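Local coordinates for subtilase cytotoxin, subunit B (Escherichia coli, PDB 3DWQ), which forms the pentameric receptor-binding part of an AB5 toxin and holds glycans that end in N-glycolylneuraminic acid, at residues 8-13 with 111-116; 75-80 with 99-104. All coordinates share one frame; numbering follows the deposited sequence.

How the contacts relate
Two neighbouring strands of one antiparallel sheet, 10-12 and 73-79, carry these contacts, whose centres lie about 6 Å apart; along the chain, contact 2 is nested inside the long loop that contact 1 closes. They meet directly: P112 O lies 2.5 Å from Y77 OH, and S12 OG lies 2.7 Å from R75 NE, each a probable hydrogen bond. Both also reach N-glycolylneuraminic acid. From contact 1 come the groups that hold its carboxylate and amide, while contact 2 supplies Y78, which bonds the glycolyl hydroxyl, and R75, which stands behind S12. Each contact further touches the second subunit, so sugar site and pentamer interface lie close together.

Contact 1 (8-13 with 111-116); sequences DGMFSG and GPDRKK. With NGC (N-glycolyl-alpha-neuraminic acid), chain G.
M10 CG sits between its backbone N and carbonyl carbon (chi1 63°), and the chain then runs out extended to the 111-116 segment. There M10 SD accepts a weak but nearly straight bond from R114 N (3.2 Å). M10 CE ends 3.5 Å from D113 OD1. R114 holds CG anti to N (chi1 -175°), its chain stretched out to NE and CD resting 3.3 Å from G9 O. NE gives a weak bond to D8 O, although its main acceptor is Y78 O, and NH2 forms a salt bridge with E79. At the solvent side D8 and K116 form a long ion pair, bridged by one water between OD2 and NZ and by another between OD1 and K116 N. A third water ties M10 N and R114 O to NGC O4. S12 N and OG grip the sugar carboxylate, S12 OG lying 2.6 Å from NGC O1A. M10 O accepts a weak hydrogen bond from NGC N5. F11 CZ comes within 3.5 Å of NGC C9, which sits over one ring face. The strand forms one wall of the pocket for N-glycolyl sialic acid, backed by the C-terminal loop, with Y78 and Q36 completing it.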
ATOM      1  N   ASP C   8      30.508   7.865  -5.087  1.00 22.04           N
ATOM      2  CA  ASP C   8      30.262   6.746  -4.181  1.00 21.63           C
ATOM      3  C   ASP C   8      28.781   6.760  -3.793  1.00 21.23           C
ATOM      4  O   ASP C   8      28.261   7.795  -3.372  1.00 21.07           O
ATOM      5  CB  ASP C   8      31.121   6.859  -2.917  1.00 21.77           C
ATOM      6  CG  ASP C   8      32.585   6.502  -3.152  1.00 22.18           C
ATOM      7  OD1 ASP C   8      32.895   5.695  -4.060  1.00 22.59           O
ATOM      8  OD2 ASP C   8      33.432   7.027  -2.403  1.00 22.65           O
ATOM      9  N   GLY C   9      28.088   5.633  -3.936  1.00 20.76           N
ATOM     10  CA  GLY C   9      28.643   4.388  -4.450  1.00 20.31           C
ATOM     11  C   GLY C   9      27.525   3.380  -4.621  1.00 19.99           C
ATOM     12  O   GLY C   9      26.354   3.697  -4.403  1.00 19.90           O
ATOM     13  N   MET C  10      27.882   2.162  -5.009  1.00 19.69           N
ATOM     14  CA  MET C  10      26.898   1.093  -5.129  1.00 19.47           C
ATOM     15  C   MET C  10      27.452  -0.268  -4.717  1.00 19.49           C
ATOM     16  O   MET C  10      28.641  -0.537  -4.872  1.00 19.40           O
ATOM     17  CB  MET C  10      26.334   1.029  -6.551  1.00 19.51           C
ATOM     18  CG  MET C  10      27.361   0.691  -7.616  1.00 19.46           C
ATOM     19  SD  MET C  10      26.662   0.684  -9.263  1.00 19.03           S
ATOM     20  CE  MET C  10      27.998  -0.065 -10.191  1.00 19.32           C
ATOM     21  N   PHE C  11      26.574  -1.102  -4.170  1.00 19.39           N
ATOM     22  CA  PHE C  11      26.875  -2.495  -3.875  1.00 19.38           C
ATOM     23  C   PHE C  11      25.876  -3.325  -4.675  1.00 19.31           C
ATOM     24  O   PHE C  11      24.662  -3.185  -4.494  1.00 19.20           O
ATOM     25  CB  PHE C  11      26.716  -2.776  -2.377  1.00 19.61           C
ATOM     26  CG  PHE C  11      27.964  -2.542  -1.556  1.00 19.73           C
ATOM     27  CD1 PHE C  11      28.350  -3.470  -0.595  1.00 20.09           C
ATOM     28  CD2 PHE C  11      28.740  -1.396  -1.724  1.00 20.18           C
ATOM     29  CE1 PHE C  11      29.489  -3.265   0.184  1.00 20.25           C
ATOM     30  CE2 PHE C  11      29.886  -1.182  -0.956  1.00 20.08           C
ATOM     31  CZ  PHE C  11      30.259  -2.118   0.003  1.00 20.16           C
ATOM     32  N   SER C  12      26.391  -4.169  -5.565  1.00 19.04           N
ATOM     33  CA  SER C  12      25.556  -5.025  -6.406  1.00 18.95           C
ATOM     34  C   SER C  12      25.419  -6.430  -5.828  1.00 18.91           C
ATOM     35  O   SER C  12      26.311  -6.905  -5.119  1.00 18.93           O
ATOM     36  CB  SER C  12      26.135  -5.101  -7.821  1.00 19.02           C
ATOM     37  OG  SER C  12      26.156  -3.822  -8.433  1.00 18.66           O
ATOM     38  N   GLY C  13      24.301  -7.086  -6.140  1.00 18.85           N
ATOM     39  CA  GLY C  13      24.041  -8.462  -5.712  1.00 18.75           C
ATOM     40  C   GLY C  13      23.861  -8.603  -4.212  1.00 18.81           C
ATOM     41  O   GLY C  13      24.268  -9.605  -3.617  1.00 18.80           O
ATOM     42  N   GLY C 111      19.790  -0.670 -14.665  1.00 21.69           N
ATOM     43  CA  GLY C 111      19.923   0.763 -14.428  1.00 21.93           C
ATOM     44  C   GLY C 111      21.350   1.282 -14.436  1.00 22.15           C
ATOM     45  O   GLY C 111      22.264   0.589 -14.894  1.00 22.02           O
ATOM     46  N   PRO C 112      21.552   2.504 -13.908  1.00 22.37           N
ATOM     47  CA  PRO C 112      22.839   3.190 -13.981  1.00 22.74           C
ATOM     48  C   PRO C 112      23.879   2.660 -12.993  1.00 23.21           C
ATOM     49  O   PRO C 112      23.543   1.989 -12.011  1.00 22.98           O
ATOM     50  CB  PRO C 112      22.477   4.636 -13.622  1.00 22.67           C
ATOM     51  CG  PRO C 112      21.329   4.499 -12.688  1.00 22.47           C
ATOM     52  CD  PRO C 112      20.544   3.311 -13.191  1.00 22.48           C
ATOM     53  N   ASP C 113      25.142   2.959 -13.276  1.00 23.71           N
ATOM     54  CA  ASP C 113      26.199   2.764 -12.306  1.00 24.23           C
ATOM     55  C   ASP C 113      26.225   3.991 -11.410  1.00 24.54           C
ATOM     56  O   ASP C 113      25.983   5.106 -11.875  1.00 24.88           O
ATOM     57  CB  ASP C 113      27.549   2.596 -13.007  1.00 24.44           C
ATOM     58  CG  ASP C 113      27.658   1.291 -13.787  1.00 24.73           C
ATOM     59  OD1 ASP C 113      26.899   0.336 -13.516  1.00 24.96           O
ATOM     60  OD2 ASP C 113      28.523   1.219 -14.679  1.00 25.95           O
ATOM     61  N   ARG C 114      26.470   3.788 -10.121  1.00 24.86           N
ATOM     62  CA  ARG C 114      26.820   4.892  -9.233  1.00 25.19           C
ATOM     63  C   ARG C 114      28.254   4.642  -8.794  1.00 25.63           C
ATOM     64  O   ARG C 114      28.512   3.902  -7.844  1.00 25.59           O
ATOM     65  CB  ARG C 114      25.867   5.001  -8.039  1.00 25.07           C
ATOM     66  CG  ARG C 114      26.141   6.211  -7.156  1.00 24.39           C
ATOM     67  CD  ARG C 114      25.168   6.294  -5.994  1.00 23.87           C
ATOM     68  NE  ARG C 114      25.476   7.407  -5.097  1.00 23.23           N
ATOM     69  CZ  ARG C 114      25.119   8.672  -5.309  1.00 23.35           C
ATOM     70  NH1 ARG C 114      24.435   9.009  -6.395  1.00 22.93           N
ATOM     71  NH2 ARG C 114      25.450   9.606  -4.427  1.00 23.18           N
ATOM     72  N   LYS C 115      29.180   5.269  -9.512  1.00 26.20           N
ATOM     73  CA  LYS C 115      30.573   4.873  -9.494  1.00 26.92           C
ATOM     74  C   LYS C 115      31.472   6.078  -9.724  1.00 27.12           C
ATOM     75  O   LYS C 115      31.231   6.864 -10.637  1.00 27.03           O
ATOM     76  CB  LYS C 115      30.797   3.864 -10.623  1.00 27.08           C
ATOM     77  CG  LYS C 115      31.918   2.878 -10.412  1.00 28.05           C
ATOM     78  CD  LYS C 115      31.986   1.920 -11.590  1.00 28.86           C
ATOM     79  CE  LYS C 115      32.890   0.740 -11.290  1.00 29.84           C
ATOM     80  NZ  LYS C 115      32.986  -0.184 -12.454  1.00 30.85           N
ATOM     81  N   LYS C 116      32.505   6.221  -8.899  1.00 27.50           N
ATOM     82  CA  LYS C 116      33.579   7.160  -9.203  1.00 28.10           C
ATOM     83  C   LYS C 116      34.309   6.651 -10.437  1.00 28.42           C
ATOM     84  O   LYS C 116      34.540   5.445 -10.572  1.00 28.35           O
ATOM     85  CB  LYS C 116      34.569   7.274  -8.042  1.00 28.09           C
ATOM     86  CG  LYS C 116      34.078   8.090  -6.862  1.00 28.85           C
ATOM     87  CD  LYS C 116      35.229   8.509  -5.952  1.00 30.37           C
ATOM     88  CE  LYS C 116      35.755   7.353  -5.118  1.00 31.48           C
ATOM     89  NZ  LYS C 116      36.753   7.817  -4.113  1.00 32.31           N
TER
HETATM   90  O9  NGC G   3      32.036  -5.543  -2.542  1.00 32.49           O
HETATM   91  C9  NGC G   3      32.001  -4.138  -2.254  1.00 33.37           C
HETATM   92  C8  NGC G   3      31.516  -3.342  -3.467  1.00 34.17           C
HETATM   93  O8  NGC G   3      30.630  -4.160  -4.244  1.00 33.81           O
HETATM   94  C7  NGC G   3      32.715  -2.868  -4.298  1.00 34.48           C
HETATM   95  O7  NGC G   3      33.473  -1.888  -3.583  1.00 35.13           O
HETATM   96  C6  NGC G   3      32.425  -2.357  -5.721  1.00 35.47           C
HETATM   97  O6  NGC G   3      31.945  -3.465  -6.512  1.00 35.89           O
HETATM   98  C2  NGC G   3      30.928  -3.030  -7.403  1.00 36.85           C
HETATM   99  C1  NGC G   3      29.547  -3.597  -7.289  1.00 35.82           C
HETATM  100  O1B NGC G   3      29.277  -4.376  -6.352  1.00 34.76           O
HETATM  101  O1A NGC G   3      28.702  -3.238  -8.140  1.00 34.52           O
HETATM  102  C3  NGC G   3      31.223  -1.875  -8.352  1.00 36.13           C
HETATM  103  C4  NGC G   3      31.578  -0.700  -7.435  1.00 35.62           C
HETATM  104  O4  NGC G   3      30.738   0.422  -7.712  1.00 34.99           O
HETATM  105  C5  NGC G   3      31.467  -1.163  -5.961  1.00 35.22           C
HETATM  106  N5  NGC G   3      31.622  -0.029  -5.037  1.00 34.83           N
HETATM  107  C10 NGC G   3      32.648   0.801  -4.828  1.00 34.94           C
HETATM  108  O10 NGC G   3      33.723   0.741  -5.406  1.00 35.39           O
HETATM  109  C11 NGC G   3      32.373   1.843  -3.781  1.00 34.53           C
HETATM  110  O11 NGC G   3      30.979   1.925  -3.454  1.00 34.03           O
HETATM  111  O   HOH W   1      32.670   4.721  -6.479  1.00 18.14           O
HETATM  112  O   HOH W   2      36.006   6.615  -1.815  1.00 43.83           O
HETATM  113  O   HOH W   3      30.534   2.787  -6.771  1.00 15.10           O

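Contact 2 (75-80 with 99-104); sequences RIYYEP and GLSTCT. With NGC (N-glycolyl-alpha-neuraminic acid), chain G.
Y77 and S101 meet on the face of the antiparallel pair that also bears R75. The tyrosine's CG lies anti to its carbonyl carbon (chi1 -62°), which lays the ring beside strand 99-102: Y77 CD2 comes within 3.4 Å of G99 C, and S101 OG reaches the ring edge, 3.3 Å from Y77 CE2. G99 lets the ring lie directly against the backbone. Y77 OH is bonded to P112 O, whereas S101 OG bonds F110 O and H20 of the second subunit.

R75 passes over one face of the Y77 ring, its CG standing 3.7 Å above the plane toward the rim. A bend at chi3 (-77°) then turns the guanidinium so that Y77 OH lies in its plane at the edge. NE bonds S12 OG, the hydroxyl that holds the sialic-acid carboxylate, so R75 acts as a second-shell residue and may help polarise that serine. C103, disulfide-linked to C109, brings SG within 3.5 Å of R75 N.

On the other face I76 and L100 lie side by side, I76 CG1 and L100 CD2 4.0 Å apart, with L100 continuing onto helix 57-70. Y78 OH shares a hydrogen bond of 2.8 Å with NGC O11, the glycolyl hydroxyl of the bound sugar.

R75 and S101 exchange two backbone bonds, the shorter and straighter from R75 N to S101 O at 2.8 Å, and Y77 N bonds G99 O at 3.1 Å. L100 and S101 also pair with a strand of the second subunit. This continuation of an antiparallel sheet between neighbouring subunits is a hallmark of the OB-fold pentamers of AB5 toxins.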
ATOM      1  N   ARG C  75      20.698  -4.264  -6.190  1.00 16.36           N
ATOM      2  CA  ARG C  75      21.716  -3.227  -6.113  1.00 16.41           C
ATOM      3  C   ARG C  75      21.281  -2.154  -5.127  1.00 16.60           C
ATOM      4  O   ARG C  75      20.188  -1.587  -5.255  1.00 16.47           O
ATOM      5  CB  ARG C  75      21.978  -2.610  -7.488  1.00 16.41           C
ATOM      6  CG  ARG C  75      23.052  -1.524  -7.485  1.00 16.16           C
ATOM      7  CD  ARG C  75      23.441  -1.132  -8.890  1.00 15.89           C
ATOM      8  NE  ARG C  75      24.330  -2.107  -9.516  1.00 15.58           N
ATOM      9  CZ  ARG C  75      24.731  -2.048 -10.785  1.00 15.76           C
ATOM     10  NH1 ARG C  75      24.317  -1.062 -11.576  1.00 14.94           N
ATOM     11  NH2 ARG C  75      25.542  -2.979 -11.266  1.00 15.06           N
ATOM     12  N   ILE C  76      22.132  -1.896  -4.139  1.00 16.66           N
ATOM     13  CA  ILE C  76      21.926  -0.787  -3.222  1.00 16.97           C
ATOM     14  C   ILE C  76      22.779   0.403  -3.665  1.00 17.01           C
ATOM     15  O   ILE C  76      24.009   0.324  -3.706  1.00 17.02           O
ATOM     16  CB  ILE C  76      22.191  -1.186  -1.736  1.00 17.00           C
ATOM     17  CG1 ILE C  76      20.942  -1.813  -1.109  1.00 17.59           C
ATOM     18  CG2 ILE C  76      22.545   0.031  -0.888  1.00 16.93           C
ATOM     19  CD1 ILE C  76      20.697  -3.265  -1.448  1.00 17.93           C
ATOM     20  N   TYR C  77      22.104   1.491  -4.029  1.00 17.16           N
ATOM     21  CA  TYR C  77      22.767   2.755  -4.313  1.00 17.24           C
ATOM     22  C   TYR C  77      22.742   3.566  -3.030  1.00 17.51           C
ATOM     23  O   TYR C  77      21.708   3.641  -2.358  1.00 17.12           O
ATOM     24  CB  TYR C  77      22.027   3.536  -5.394  1.00 16.89           C
ATOM     25  CG  TYR C  77      21.929   2.900  -6.764  1.00 16.63           C
ATOM     26  CD1 TYR C  77      22.761   3.317  -7.803  1.00 16.00           C
ATOM     27  CD2 TYR C  77      20.968   1.927  -7.040  1.00 15.96           C
ATOM     28  CE1 TYR C  77      22.653   2.766  -9.076  1.00 15.98           C
ATOM     29  CE2 TYR C  77      20.854   1.366  -8.303  1.00 15.96           C
ATOM     30  CZ  TYR C  77      21.696   1.791  -9.318  1.00 16.23           C
ATOM     31  OH  TYR C  77      21.583   1.236 -10.571  1.00 16.01           O
ATOM     32  N   TYR C  78      23.879   4.172  -2.693  1.00 17.96           N
ATOM     33  CA  TYR C  78      24.019   4.909  -1.441  1.00 18.57           C
ATOM     34  C   TYR C  78      24.914   6.144  -1.587  1.00 18.94           C
ATOM     35  O   TYR C  78      25.731   6.227  -2.506  1.00 18.96           O
ATOM     36  CB  TYR C  78      24.532   3.983  -0.316  1.00 18.60           C
ATOM     37  CG  TYR C  78      25.981   3.563  -0.460  1.00 18.91           C
ATOM     38  CD1 TYR C  78      26.994   4.238   0.225  1.00 18.89           C
ATOM     39  CD2 TYR C  78      26.343   2.498  -1.288  1.00 18.95           C
ATOM     40  CE1 TYR C  78      28.327   3.865   0.088  1.00 18.95           C
ATOM     41  CE2 TYR C  78      27.674   2.119  -1.431  1.00 18.81           C
ATOM     42  CZ  TYR C  78      28.660   2.806  -0.740  1.00 18.91           C
ATOM     43  OH  TYR C  78      29.977   2.433  -0.877  1.00 19.57           O
ATOM     44  N   GLU C  79      24.735   7.101  -0.681  1.00 19.54           N
ATOM     45  CA  GLU C  79      25.613   8.263  -0.583  1.00 20.34           C
ATOM     46  C   GLU C  79      26.137   8.371   0.847  1.00 20.21           C
ATOM     47  O   GLU C  79      25.356   8.598   1.774  1.00 20.23           O
ATOM     48  CB  GLU C  79      24.878   9.544  -0.986  1.00 20.20           C
ATOM     49  CG  GLU C  79      25.793  10.748  -1.182  1.00 21.30           C
ATOM     50  CD  GLU C  79      25.081  11.947  -1.781  1.00 21.57           C
ATOM     51  OE1 GLU C  79      24.275  12.585  -1.076  1.00 23.80           O
ATOM     52  OE2 GLU C  79      25.335  12.261  -2.959  1.00 23.85           O
ATOM     53  N   PRO C  80      27.459   8.176   1.038  1.00 20.36           N
ATOM     54  CA  PRO C  80      28.046   8.293   2.376  1.00 20.45           C
ATOM     55  C   PRO C  80      28.090   9.731   2.891  1.00 20.57           C
ATOM     56  O   PRO C  80      28.059  10.675   2.100  1.00 20.73           O
ATOM     57  CB  PRO C  80      29.466   7.751   2.188  1.00 20.37           C
ATOM     58  CG  PRO C  80      29.766   7.953   0.749  1.00 20.53           C
ATOM     59  CD  PRO C  80      28.463   7.811   0.021  1.00 20.28           C
ATOM     60  N   GLY C  99      18.846   4.670  -4.106  1.00 15.79           N
ATOM     61  CA  GLY C  99      18.344   3.890  -5.225  1.00 15.86           C
ATOM     62  C   GLY C  99      18.348   2.395  -4.994  1.00 15.85           C
ATOM     63  O   GLY C  99      19.069   1.889  -4.132  1.00 15.75           O
ATOM     64  N   LEU C 100      17.535   1.693  -5.781  1.00 15.93           N
ATOM     65  CA  LEU C 100      17.472   0.230  -5.766  1.00 15.95           C
ATOM     66  C   LEU C 100      17.285  -0.322  -7.182  1.00 16.09           C
ATOM     67  O   LEU C 100      16.600   0.289  -8.008  1.00 16.05           O
ATOM     68  CB  LEU C 100      16.325  -0.254  -4.871  1.00 15.80           C
ATOM     69  CG  LEU C 100      16.408  -0.068  -3.354  1.00 15.72           C
ATOM     70  CD1 LEU C 100      15.034  -0.233  -2.720  1.00 14.60           C
ATOM     71  CD2 LEU C 100      17.412  -1.032  -2.724  1.00 14.78           C
ATOM     72  N   SER C 101      17.891  -1.479  -7.450  1.00 16.33           N
ATOM     73  CA  SER C 101      17.740  -2.164  -8.737  1.00 16.54           C
ATOM     74  C   SER C 101      17.711  -3.679  -8.574  1.00 16.76           C
ATOM     75  O   SER C 101      18.365  -4.223  -7.693  1.00 16.58           O
ATOM     76  CB  SER C 101      18.892  -1.806  -9.675  1.00 16.60           C
ATOM     77  OG  SER C 101      18.806  -0.468 -10.126  1.00 16.63           O
ATOM     78  N   THR C 102      16.953  -4.354  -9.436  1.00 17.08           N
ATOM     79  CA  THR C 102      17.038  -5.808  -9.554  1.00 17.41           C
ATOM     80  C   THR C 102      18.362  -6.194 -10.230  1.00 17.77           C
ATOM     81  O   THR C 102      18.971  -5.382 -10.926  1.00 17.85           O
ATOM     82  CB  THR C 102      15.856  -6.389 -10.358  1.00 17.37           C
ATOM     83  OG1 THR C 102      15.741  -5.696 -11.607  1.00 17.50           O
ATOM     84  CG2 THR C 102      14.552  -6.253  -9.582  1.00 16.98           C
ATOM     85  N   CYS C 103      18.810  -7.428 -10.014  1.00 18.36           N
ATOM     86  CA  CYS C 103      20.057  -7.896 -10.607  1.00 18.79           C
ATOM     87  C   CYS C 103      19.863  -9.199 -11.370  1.00 19.16           C
ATOM     88  O   CYS C 103      19.091 -10.067 -10.957  1.00 19.15           O
ATOM     89  CB  CYS C 103      21.135  -8.073  -9.535  1.00 18.86           C
ATOM     90  SG  CYS C 103      21.565  -6.575  -8.622  1.00 19.05           S
ATOM     91  N   THR C 104      20.569  -9.327 -12.486  1.00 19.67           N
ATOM     92  CA  THR C 104      20.547 -10.552 -13.278  1.00 20.12           C
ATOM     93  C   THR C 104      21.655 -11.488 -12.796  1.00 20.13           C
ATOM     94  O   THR C 104      21.487 -12.707 -12.787  1.00 19.95           O
ATOM     95  CB  THR C 104      20.710 -10.260 -14.779  1.00 20.13           C
ATOM     96  OG1 THR C 104      21.933  -9.549 -14.996  1.00 21.10           O
ATOM     97  CG2 THR C 104      19.550  -9.419 -15.290  1.00 20.26           C
TER
HETATM   98  O9  NGC G   3      32.036  -5.543  -2.542  1.00 32.49           O
HETATM   99  C9  NGC G   3      32.001  -4.138  -2.254  1.00 33.37           C
HETATM  100  C8  NGC G   3      31.516  -3.342  -3.467  1.00 34.17           C
HETATM  101  O8  NGC G   3      30.630  -4.160  -4.244  1.00 33.81           O
HETATM  102  C7  NGC G   3      32.715  -2.868  -4.298  1.00 34.48           C
HETATM  103  O7  NGC G   3      33.473  -1.888  -3.583  1.00 35.13           O
HETATM  104  C6  NGC G   3      32.425  -2.357  -5.721  1.00 35.47           C
HETATM  105  O6  NGC G   3      31.945  -3.465  -6.512  1.00 35.89           O
HETATM  106  C2  NGC G   3      30.928  -3.030  -7.403  1.00 36.85           C
HETATM  107  C1  NGC G   3      29.547  -3.597  -7.289  1.00 35.82           C
HETATM  108  O1B NGC G   3      29.277  -4.376  -6.352  1.00 34.76           O
HETATM  109  O1A NGC G   3      28.702  -3.238  -8.140  1.00 34.52           O
HETATM  110  C3  NGC G   3      31.223  -1.875  -8.352  1.00 36.13           C
HETATM  111  C4  NGC G   3      31.578  -0.700  -7.435  1.00 35.62           C
HETATM  112  O4  NGC G   3      30.738   0.422  -7.712  1.00 34.99           O
HETATM  113  C5  NGC G   3      31.467  -1.163  -5.961  1.00 35.22           C
HETATM  114  N5  NGC G   3      31.622  -0.029  -5.037  1.00 34.83           N
HETATM  115  C10 NGC G   3      32.648   0.801  -4.828  1.00 34.94           C
HETATM  116  O10 NGC G   3      33.723   0.741  -5.406  1.00 35.39           O
HETATM  117  C11 NGC G   3      32.373   1.843  -3.781  1.00 34.53           C
HETATM  118  O11 NGC G   3      30.979   1.925  -3.454  1.00 34.03           O